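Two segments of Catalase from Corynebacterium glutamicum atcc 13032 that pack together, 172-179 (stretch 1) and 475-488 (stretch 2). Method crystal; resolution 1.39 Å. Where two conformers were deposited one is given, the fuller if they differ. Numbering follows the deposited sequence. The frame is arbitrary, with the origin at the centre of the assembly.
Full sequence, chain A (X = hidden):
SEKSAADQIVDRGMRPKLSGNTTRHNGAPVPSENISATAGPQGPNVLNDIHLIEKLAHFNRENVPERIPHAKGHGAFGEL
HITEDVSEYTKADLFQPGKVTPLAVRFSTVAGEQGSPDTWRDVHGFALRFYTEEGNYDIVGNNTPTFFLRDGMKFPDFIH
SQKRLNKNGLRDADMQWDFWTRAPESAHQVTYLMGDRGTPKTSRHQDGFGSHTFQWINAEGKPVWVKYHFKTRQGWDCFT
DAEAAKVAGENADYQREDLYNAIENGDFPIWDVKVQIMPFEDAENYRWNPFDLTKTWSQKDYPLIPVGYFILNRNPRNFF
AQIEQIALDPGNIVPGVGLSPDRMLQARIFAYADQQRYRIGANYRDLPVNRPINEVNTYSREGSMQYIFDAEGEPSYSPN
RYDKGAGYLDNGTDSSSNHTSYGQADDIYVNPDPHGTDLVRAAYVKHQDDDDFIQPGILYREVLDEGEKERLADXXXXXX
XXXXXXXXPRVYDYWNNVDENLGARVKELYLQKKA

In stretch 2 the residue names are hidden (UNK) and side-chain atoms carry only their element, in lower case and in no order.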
ATOM      1  N   ASP A 172      -3.146 -28.916  -8.667  1.00  9.70           N
ATOM      2  CA  ASP A 172      -2.613 -29.988  -9.494  1.00  9.61           C
ATOM      3  C   ASP A 172      -2.048 -31.138  -8.670  1.00  8.94           C
ATOM      4  O   ASP A 172      -1.093 -30.959  -7.907  1.00  9.15           O
ATOM      5  CB  ASP A 172      -1.529 -29.423 -10.425  1.00  9.25           C
ATOM      6  CG  ASP A 172      -1.068 -30.426 -11.450  1.00 11.96           C
ATOM      7  OD1 ASP A 172      -1.856 -30.726 -12.372  1.00 13.54           O
ATOM      8  OD2 ASP A 172       0.078 -30.913 -11.339  1.00 12.29           O
ATOM      9  N   ALA A 173      -2.617 -32.325  -8.866  1.00 10.14           N
ATOM     10  CA  ALA A 173      -2.180 -33.523  -8.156  1.00 10.36           C
ATOM     11  C   ALA A 173      -0.730 -33.883  -8.445  1.00  8.66           C
ATOM     12  O   ALA A 173       0.007 -34.268  -7.530  1.00  9.01           O
ATOM     13  CB  ALA A 173      -3.091 -34.704  -8.484  1.00 11.97           C
ATOM     14  N   ASP A 174      -0.319 -33.785  -9.705  1.00  9.55           N
ATOM     15  CA  ASP A 174       1.050 -34.155 -10.039  1.00  9.36           C
ATOM     16  C   ASP A 174       2.038 -33.289  -9.271  1.00  9.36           C
ATOM     17  O   ASP A 174       3.019 -33.786  -8.712  1.00  9.70           O
ATOM     18  CB  ASP A 174       1.335 -34.041 -11.532  1.00 10.29           C
ATOM     19  CG  ASP A 174       2.684 -34.613 -11.889  1.00 10.89           C
ATOM     20  OD1 ASP A 174       2.772 -35.850 -11.993  1.00 11.52           O
ATOM     21  OD2 ASP A 174       3.667 -33.850 -12.012  1.00 12.37           O
ATOM     22  N   MET A 175       1.775 -31.985  -9.237  1.00  8.88           N
ATOM     23  CA  MET A 175       2.635 -31.072  -8.501  1.00  9.02           C
ATOM     24  C   MET A 175       2.692 -31.421  -7.010  1.00  8.78           C
ATOM     25  O   MET A 175       3.767 -31.408  -6.403  1.00  8.88           O
ATOM     26  CB  MET A 175       2.168 -29.630  -8.716  1.00  9.52           C
ATOM     27  CG  MET A 175       2.780 -28.637  -7.736  1.00  9.94           C
ATOM     28  SD  MET A 175       2.611 -26.898  -8.203  1.00  9.00           S
ATOM     29  CE  MET A 175       0.839 -26.678  -8.108  1.00  9.66           C
ATOM     30  N   GLN A 176       1.545 -31.733  -6.411  1.00  7.64           N
ATOM     31  CA  GLN A 176       1.525 -32.043  -4.981  1.00  8.99           C
ATOM     32  C   GLN A 176       2.374 -33.263  -4.662  1.00  8.77           C
ATOM     33  O   GLN A 176       3.169 -33.257  -3.714  1.00  9.18           O
ATOM     34  CB  GLN A 176       0.097 -32.262  -4.489  1.00  9.71           C
ATOM     35  CG  GLN A 176      -0.749 -31.016  -4.631  1.00 10.43           C
ATOM     36  CD  GLN A 176      -2.029 -31.041  -3.810  1.00 13.10           C
ATOM     37  OE1 GLN A 176      -2.238 -31.916  -2.958  1.00 13.72           O
ATOM     38  NE2 GLN A 176      -2.897 -30.065  -4.058  1.00 14.82           N
ATOM     39  N   TRP A 177       2.218 -34.311  -5.461  1.00  9.23           N
ATOM     40  CA  TRP A 177       2.938 -35.558  -5.221  1.00  9.02           C
ATOM     41  C   TRP A 177       4.391 -35.499  -5.684  1.00  8.71           C
ATOM     42  O   TRP A 177       5.256 -36.159  -5.094  1.00  9.23           O
ATOM     43  CB  TRP A 177       2.203 -36.736  -5.862  1.00  9.49           C
ATOM     44  CG  TRP A 177       0.940 -37.056  -5.135  1.00  8.91           C
ATOM     45  CD1 TRP A 177      -0.338 -36.738  -5.510  1.00  8.62           C
ATOM     46  CD2 TRP A 177       0.835 -37.716  -3.871  1.00  9.29           C
ATOM     47  NE1 TRP A 177      -1.230 -37.177  -4.558  1.00  9.78           N
ATOM     48  CE2 TRP A 177      -0.532 -37.781  -3.543  1.00  9.63           C
ATOM     49  CE3 TRP A 177       1.769 -38.276  -2.989  1.00  9.73           C
ATOM     50  CZ2 TRP A 177      -0.991 -38.378  -2.367  1.00 10.60           C
ATOM     51  CZ3 TRP A 177       1.314 -38.853  -1.820  1.00 11.07           C
ATOM     52  CH2 TRP A 177      -0.053 -38.909  -1.524  1.00 10.97           C
ATOM     53  N   ASP A 178       4.671 -34.727  -6.732  1.00  8.71           N
ATOM     54  CA  ASP A 178       6.057 -34.531  -7.154  1.00  9.59           C
ATOM     55  C   ASP A 178       6.834 -33.902  -6.002  1.00  9.29           C
ATOM     56  O   ASP A 178       7.920 -34.371  -5.643  1.00  9.52           O
ATOM     57  CB  ASP A 178       6.135 -33.646  -8.404  1.00  9.03           C
ATOM     58  CG  ASP A 178       7.532 -33.588  -9.001  1.00  9.68           C
ATOM     59  OD1 ASP A 178       8.210 -34.637  -9.040  1.00 11.23           O
ATOM     60  OD2 ASP A 178       7.953 -32.486  -9.427  1.00  9.53           O
ATOM     61  N   PHE A 179       6.263 -32.863  -5.389  1.00  9.09           N
ATOM     62  CA  PHE A 179       6.937 -32.232  -4.262  1.00  8.48           C
ATOM     63  C   PHE A 179       7.064 -33.190  -3.082  1.00  9.13           C
ATOM     64  O   PHE A 179       8.159 -33.367  -2.542  1.00  9.04           O
ATOM     65  CB  PHE A 179       6.253 -30.944  -3.793  1.00  7.98           C
ATOM     66  CG  PHE A 179       6.932 -30.333  -2.592  1.00  8.20           C
ATOM     67  CD1 PHE A 179       8.093 -29.579  -2.750  1.00  8.35           C
ATOM     68  CD2 PHE A 179       6.462 -30.570  -1.304  1.00  9.24           C
ATOM     69  CE1 PHE A 179       8.758 -29.048  -1.655  1.00  9.42           C
ATOM     70  CE2 PHE A 179       7.131 -30.045  -0.197  1.00 10.32           C
ATOM     71  CZ  PHE A 179       8.279 -29.277  -0.380  1.00  9.15           C
ATOM     72  N   UNK A 475      -8.018 -43.236   0.546  1.00  9.22           N
ATOM     73  CA  UNK A 475      -7.878 -41.784   0.446  1.00 10.08           C
ATOM     74  C   UNK A 475      -6.661 -41.396  -0.380  1.00 10.17           C
ATOM     75  O   UNK A 475      -6.730 -40.498  -1.224  1.00 10.95           O
ATOM     76  n   UNK A 475      -8.868 -41.167   3.972  1.00 10.86           N
ATOM     77  c   UNK A 475      -7.760 -41.155   1.831  1.00 11.05           C
ATOM     78  o   UNK A 475     -10.106 -41.576   2.142  1.00 11.93           O
ATOM     79  c   UNK A 475      -9.017 -41.318   2.664  1.00 10.69           C
ATOM     80  N   UNK A 476      -5.538 -42.061  -0.123  1.00 10.19           N
ATOM     81  CA  UNK A 476      -4.316 -41.781  -0.864  1.00 10.46           C
ATOM     82  C   UNK A 476      -4.534 -42.019  -2.357  1.00 10.28           C
ATOM     83  O   UNK A 476      -4.195 -41.172  -3.186  1.00 10.89           O
ATOM     84  c   UNK A 476      -3.150 -42.662  -0.378  1.00 10.31           C
ATOM     85  c   UNK A 476      -2.729 -42.280   1.049  1.00 10.07           C
ATOM     86  c   UNK A 476      -1.984 -42.569  -1.347  1.00 10.62           C
ATOM     87  c   UNK A 476      -1.902 -43.359   1.761  1.00 11.62           C
ATOM     88  N   UNK A 477      -5.119 -43.165  -2.703  1.00 11.17           N
ATOM     89  CA  UNK A 477      -5.309 -43.507  -4.111  1.00 12.03           C
ATOM     90  C   UNK A 477      -6.279 -42.540  -4.807  1.00 11.23           C
ATOM     91  O   UNK A 477      -6.120 -42.271  -5.999  1.00 12.16           O
ATOM     92  o   UNK A 477      -6.863 -45.322  -3.550  1.00 15.21           O
ATOM     93  c   UNK A 477      -5.709 -44.981  -4.296  1.00 14.63           C
ATOM     94  N   UNK A 478      -7.257 -42.004  -4.069  1.00 11.97           N
ATOM     95  CA  UNK A 478      -8.109 -40.938  -4.601  1.00 12.59           C
ATOM     96  C   UNK A 478      -7.309 -39.673  -4.882  1.00 11.96           C
ATOM     97  O   UNK A 478      -7.455 -39.060  -5.941  1.00 12.24           O
ATOM     98  c   UNK A 478     -10.366 -41.636  -3.662  1.00 13.90           C
ATOM     99  c   UNK A 478      -9.251 -40.608  -3.634  1.00 12.75           C
ATOM    100  n   UNK A 478     -11.225 -41.603  -2.648  1.00 17.33           N
ATOM    101  o   UNK A 478     -10.462 -42.440  -4.585  1.00 15.92           O
ATOM    102  N   UNK A 479      -6.456 -39.294  -3.934  1.00 10.17           N
ATOM    103  CA  UNK A 479      -5.655 -38.079  -4.063  1.00 10.36           C
ATOM    104  C   UNK A 479      -4.597 -38.193  -5.165  1.00 10.57           C
ATOM    105  O   UNK A 479      -4.094 -37.183  -5.650  1.00 12.18           O
ATOM    106  c   UNK A 479      -5.003 -37.740  -2.734  1.00 10.01           C
ATOM    107  N   UNK A 480      -4.253 -39.418  -5.555  1.00 10.80           N
ATOM    108  CA  UNK A 480      -3.291 -39.636  -6.628  1.00 12.14           C
ATOM    109  C   UNK A 480      -3.874 -39.458  -8.022  1.00 11.43           C
ATOM    110  O   UNK A 480      -3.126 -39.347  -8.995  1.00 11.94           O
ATOM    111  c   UNK A 480      -0.537 -43.447  -6.560  1.00 13.26           C
ATOM    112  c   UNK A 480      -2.698 -41.042  -6.528  1.00 11.86           C
ATOM    113  s   UNK A 480      -1.426 -42.994  -5.063  1.00 12.36           S
ATOM    114  c   UNK A 480      -1.783 -41.249  -5.335  1.00 10.90           C
ATOM    115  N   UNK A 481      -5.196 -39.462  -8.142  1.00 12.30           N
ATOM    116  CA  UNK A 481      -5.803 -39.369  -9.465  0.55 12.12           C
ATOM    117  C   UNK A 481      -5.371 -38.084 -10.164  1.00 13.03           C
ATOM    118  O   UNK A 481      -5.520 -36.981  -9.634  1.00 14.59           O
ATOM    119  n   UNK A 481      -7.159 -42.077 -10.673  0.55 16.63           N
ATOM    120  c   UNK A 481      -7.273 -42.033  -9.346  0.55 17.44           C
ATOM    121  c   UNK A 481      -7.327 -39.476  -9.402  0.55 13.20           C
ATOM    122  o   UNK A 481      -6.956 -42.975  -8.624  0.55 21.92           O
ATOM    123  c   UNK A 481      -7.843 -40.755  -8.742  0.55 15.17           C
ATOM    124  N   UNK A 482      -4.787 -38.235 -11.348  1.00 14.34           N
ATOM    125  CA  UNK A 482      -4.308 -37.086 -12.096  1.00 15.45           C
ATOM    126  C   UNK A 482      -2.795 -36.936 -12.145  1.00 13.98           C
ATOM    127  O   UNK A 482      -2.277 -36.139 -12.927  1.00 15.68           O
ATOM    128  N   UNK A 483      -2.069 -37.697 -11.331  1.00 13.19           N
ATOM    129  CA  UNK A 483      -0.613 -37.652 -11.427  1.00 11.77           C
ATOM    130  C   UNK A 483      -0.129 -38.213 -12.760  1.00 11.77           C
ATOM    131  O   UNK A 483      -0.816 -39.017 -13.405  1.00 14.39           O
ATOM    132  c   UNK A 483       0.091 -38.374 -10.257  1.00 10.80           C
ATOM    133  c   UNK A 483      -0.250 -37.691  -8.930  1.00 12.22           C
ATOM    134  c   UNK A 483       0.471 -40.659  -9.147  1.00 12.56           C
ATOM    135  c   UNK A 483      -0.224 -39.879 -10.257  1.00 11.98           C
ATOM    136  N   UNK A 484       1.044 -37.761 -13.182  1.00 11.50           N
ATOM    137  CA  UNK A 484       1.634 -38.209 -14.438  1.00 12.37           C
ATOM    138  C   UNK A 484       2.226 -39.600 -14.296  1.00 11.74           C
ATOM    139  O   UNK A 484       2.423 -40.097 -13.180  1.00 11.97           O
ATOM    140  o   UNK A 484       3.882 -37.382 -14.047  1.00 13.79           O
ATOM    141  c   UNK A 484       2.733 -37.242 -14.870  1.00 13.27           C
ATOM    142  N   UNK A 485       2.519 -40.228 -15.429  1.00 12.17           N
ATOM    143  CA  UNK A 485       3.181 -41.530 -15.414  1.00 15.51           C
ATOM    144  C   UNK A 485       4.554 -41.464 -14.752  1.00 14.11           C
ATOM    145  O   UNK A 485       4.977 -42.418 -14.106  1.00 15.78           O
ATOM    146  c   UNK A 485       2.219 -43.004 -18.867  1.00 35.90           C
ATOM    147  c   UNK A 485       3.323 -42.086 -16.825  1.00 19.45           C
ATOM    148  o   UNK A 485       3.317 -42.812 -19.430  1.00 37.30           O
ATOM    149  o   UNK A 485       1.282 -43.637 -19.393  1.00 35.31           O
ATOM    150  c   UNK A 485       2.017 -42.447 -17.476  1.00 24.13           C
ATOM    151  N   UNK A 486       5.245 -40.338 -14.901  1.00 14.56           N
ATOM    152  CA  UNK A 486       6.554 -40.164 -14.266  1.00 14.96           C
ATOM    153  C   UNK A 486       6.437 -40.183 -12.746  1.00 13.33           C
ATOM    154  O   UNK A 486       7.321 -40.675 -12.043  1.00 14.14           O
ATOM    155  c   UNK A 486       7.191 -38.860 -14.719  1.00 16.14           C
ATOM    156  N   UNK A 487       5.345 -39.626 -12.239  1.00 12.03           N
ATOM    157  CA  UNK A 487       5.166 -39.496 -10.801  1.00 11.18           C
ATOM    158  C   UNK A 487       4.687 -40.789 -10.135  1.00 10.91           C
ATOM    159  O   UNK A 487       4.973 -41.023  -8.959  1.00 11.49           O
ATOM    160  o   UNK A 487       4.840 -37.127 -11.027  1.00 11.77           O
ATOM    161  c   UNK A 487       3.939 -38.133  -9.033  1.00  9.94           C
ATOM    162  c   UNK A 487       4.221 -38.318 -10.525  1.00 10.75           C
ATOM    163  N   UNK A 488       3.970 -41.626 -10.879  1.00 11.34           N
ATOM    164  CA  UNK A 488       3.441 -42.875 -10.316  1.00 11.52           C
ATOM    165  C   UNK A 488       4.453 -43.716  -9.513  1.00 11.53           C
ATOM    166  O   UNK A 488       4.212 -43.978  -8.326  1.00 13.12           O
ATOM    167  c   UNK A 488       2.719 -43.715 -11.385  1.00 12.38           C
ATOM    168  c   UNK A 488       1.397 -43.110 -11.823  1.00 13.28           C
ATOM    169  o   UNK A 488       1.501 -44.570 -13.716  1.00 17.19           O
ATOM    170  o   UNK A 488      -0.392 -43.553 -13.320  1.00 16.51           O
ATOM    171  c   UNK A 488       0.796 -43.796 -13.037  1.00 14.31           C
TER
HETATM  172  O   HOH W   1      -2.185 -33.531 -11.910  1.00 15.43           O
HETATM  173  O   HOH W   2       7.370 -37.053  -9.950  1.00 13.82           O

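Position 475 has two side-chain carbons, the second carrying one oxygen and one nitrogen. It does not reach stretch 1. It is N475.

Position 476 has four carbons, forked at the first, with one arm two carbons long. One of its carbons lies 4.1 Å from W177 CH2. This is I476, and that carbon is CG2.

Position 477 has one carbon, then one oxygen. Its CA-to-CB bond points away from stretch 1. This is S477.

Position 478 again has two carbons, the second bearing one oxygen and one nitrogen. It is out of reach of stretch 1. It is N478.

Position 479 has a single carbon, its CB, 4.1 Å from W177 CZ2. Its backbone also takes part: W177 NE1 donates to the backbone O of 479 at 3.1 Å, near the plane of the ring. It is A479.

Position 480 has two carbons, a sulfur and one more carbon, unbranched. Its second carbon lies over one face of the indole, 4.1 Å from W177 CE2, but the end of the side chain leads away. It is M480, and that carbon is CG.

Position 481 has three carbons, the third carrying one oxygen and one nitrogen. Its CA-to-CB bond points away from stretch 1, yet its backbone O comes to 3.5 Å from A173 CB. This is Q481, deposited in two conformers.

Position 482 has no side-chain atoms. It lies in a type II turn running from M480 to position 483. A CB here would jam against the preceding carbonyl O and would also come to 3.7 Å from A173 CB. It is G482.

Position 483 has four carbons, forked at the first, one arm two carbons long. The short arm sits 3.6 Å from W177 CD1 and 4.1 Å from A173 CB. Its CA is 4.1 Å from D174 CA. It is I483.

Position 484 has one carbon, then one oxygen. Its backbone N and its side-chain oxygen both donate to D174 OD1, each at 2.8 Å. It is S484. S484 OG also accepts from the backbone N of position 487 at 3.2 Å, a capping bond.

Position 485 has three carbons, the third carrying two oxygens. Its CA-to-CB bond points away from stretch 1. It is E485.

Position 486 has one carbon and no contact with stretch 1. It is A486.

Position 487 has one carbon carrying an oxygen and a carbon. The oxygen donates to D174 OD1 at 2.6 Å, while the outer carbon packs 3.9 Å from W177 CB. This is T487.

Position 488 has three carbons, the third bearing two oxygens. Its CA-to-CB bond points away from stretch 1. It is E488.

The contact rests mainly on D174 and W177, with A173 packing beside them. D174 OD1 gathers three donors from S484 and T487. W177 bonds to A479 O and packs against I476, M480 and I483. Water 1 links D172 OD1 and D174 N to G482 O; water 2 joins D178 OD1 to T487 OG1.

Stretch 2 475-488: NISNAMQGISEATE
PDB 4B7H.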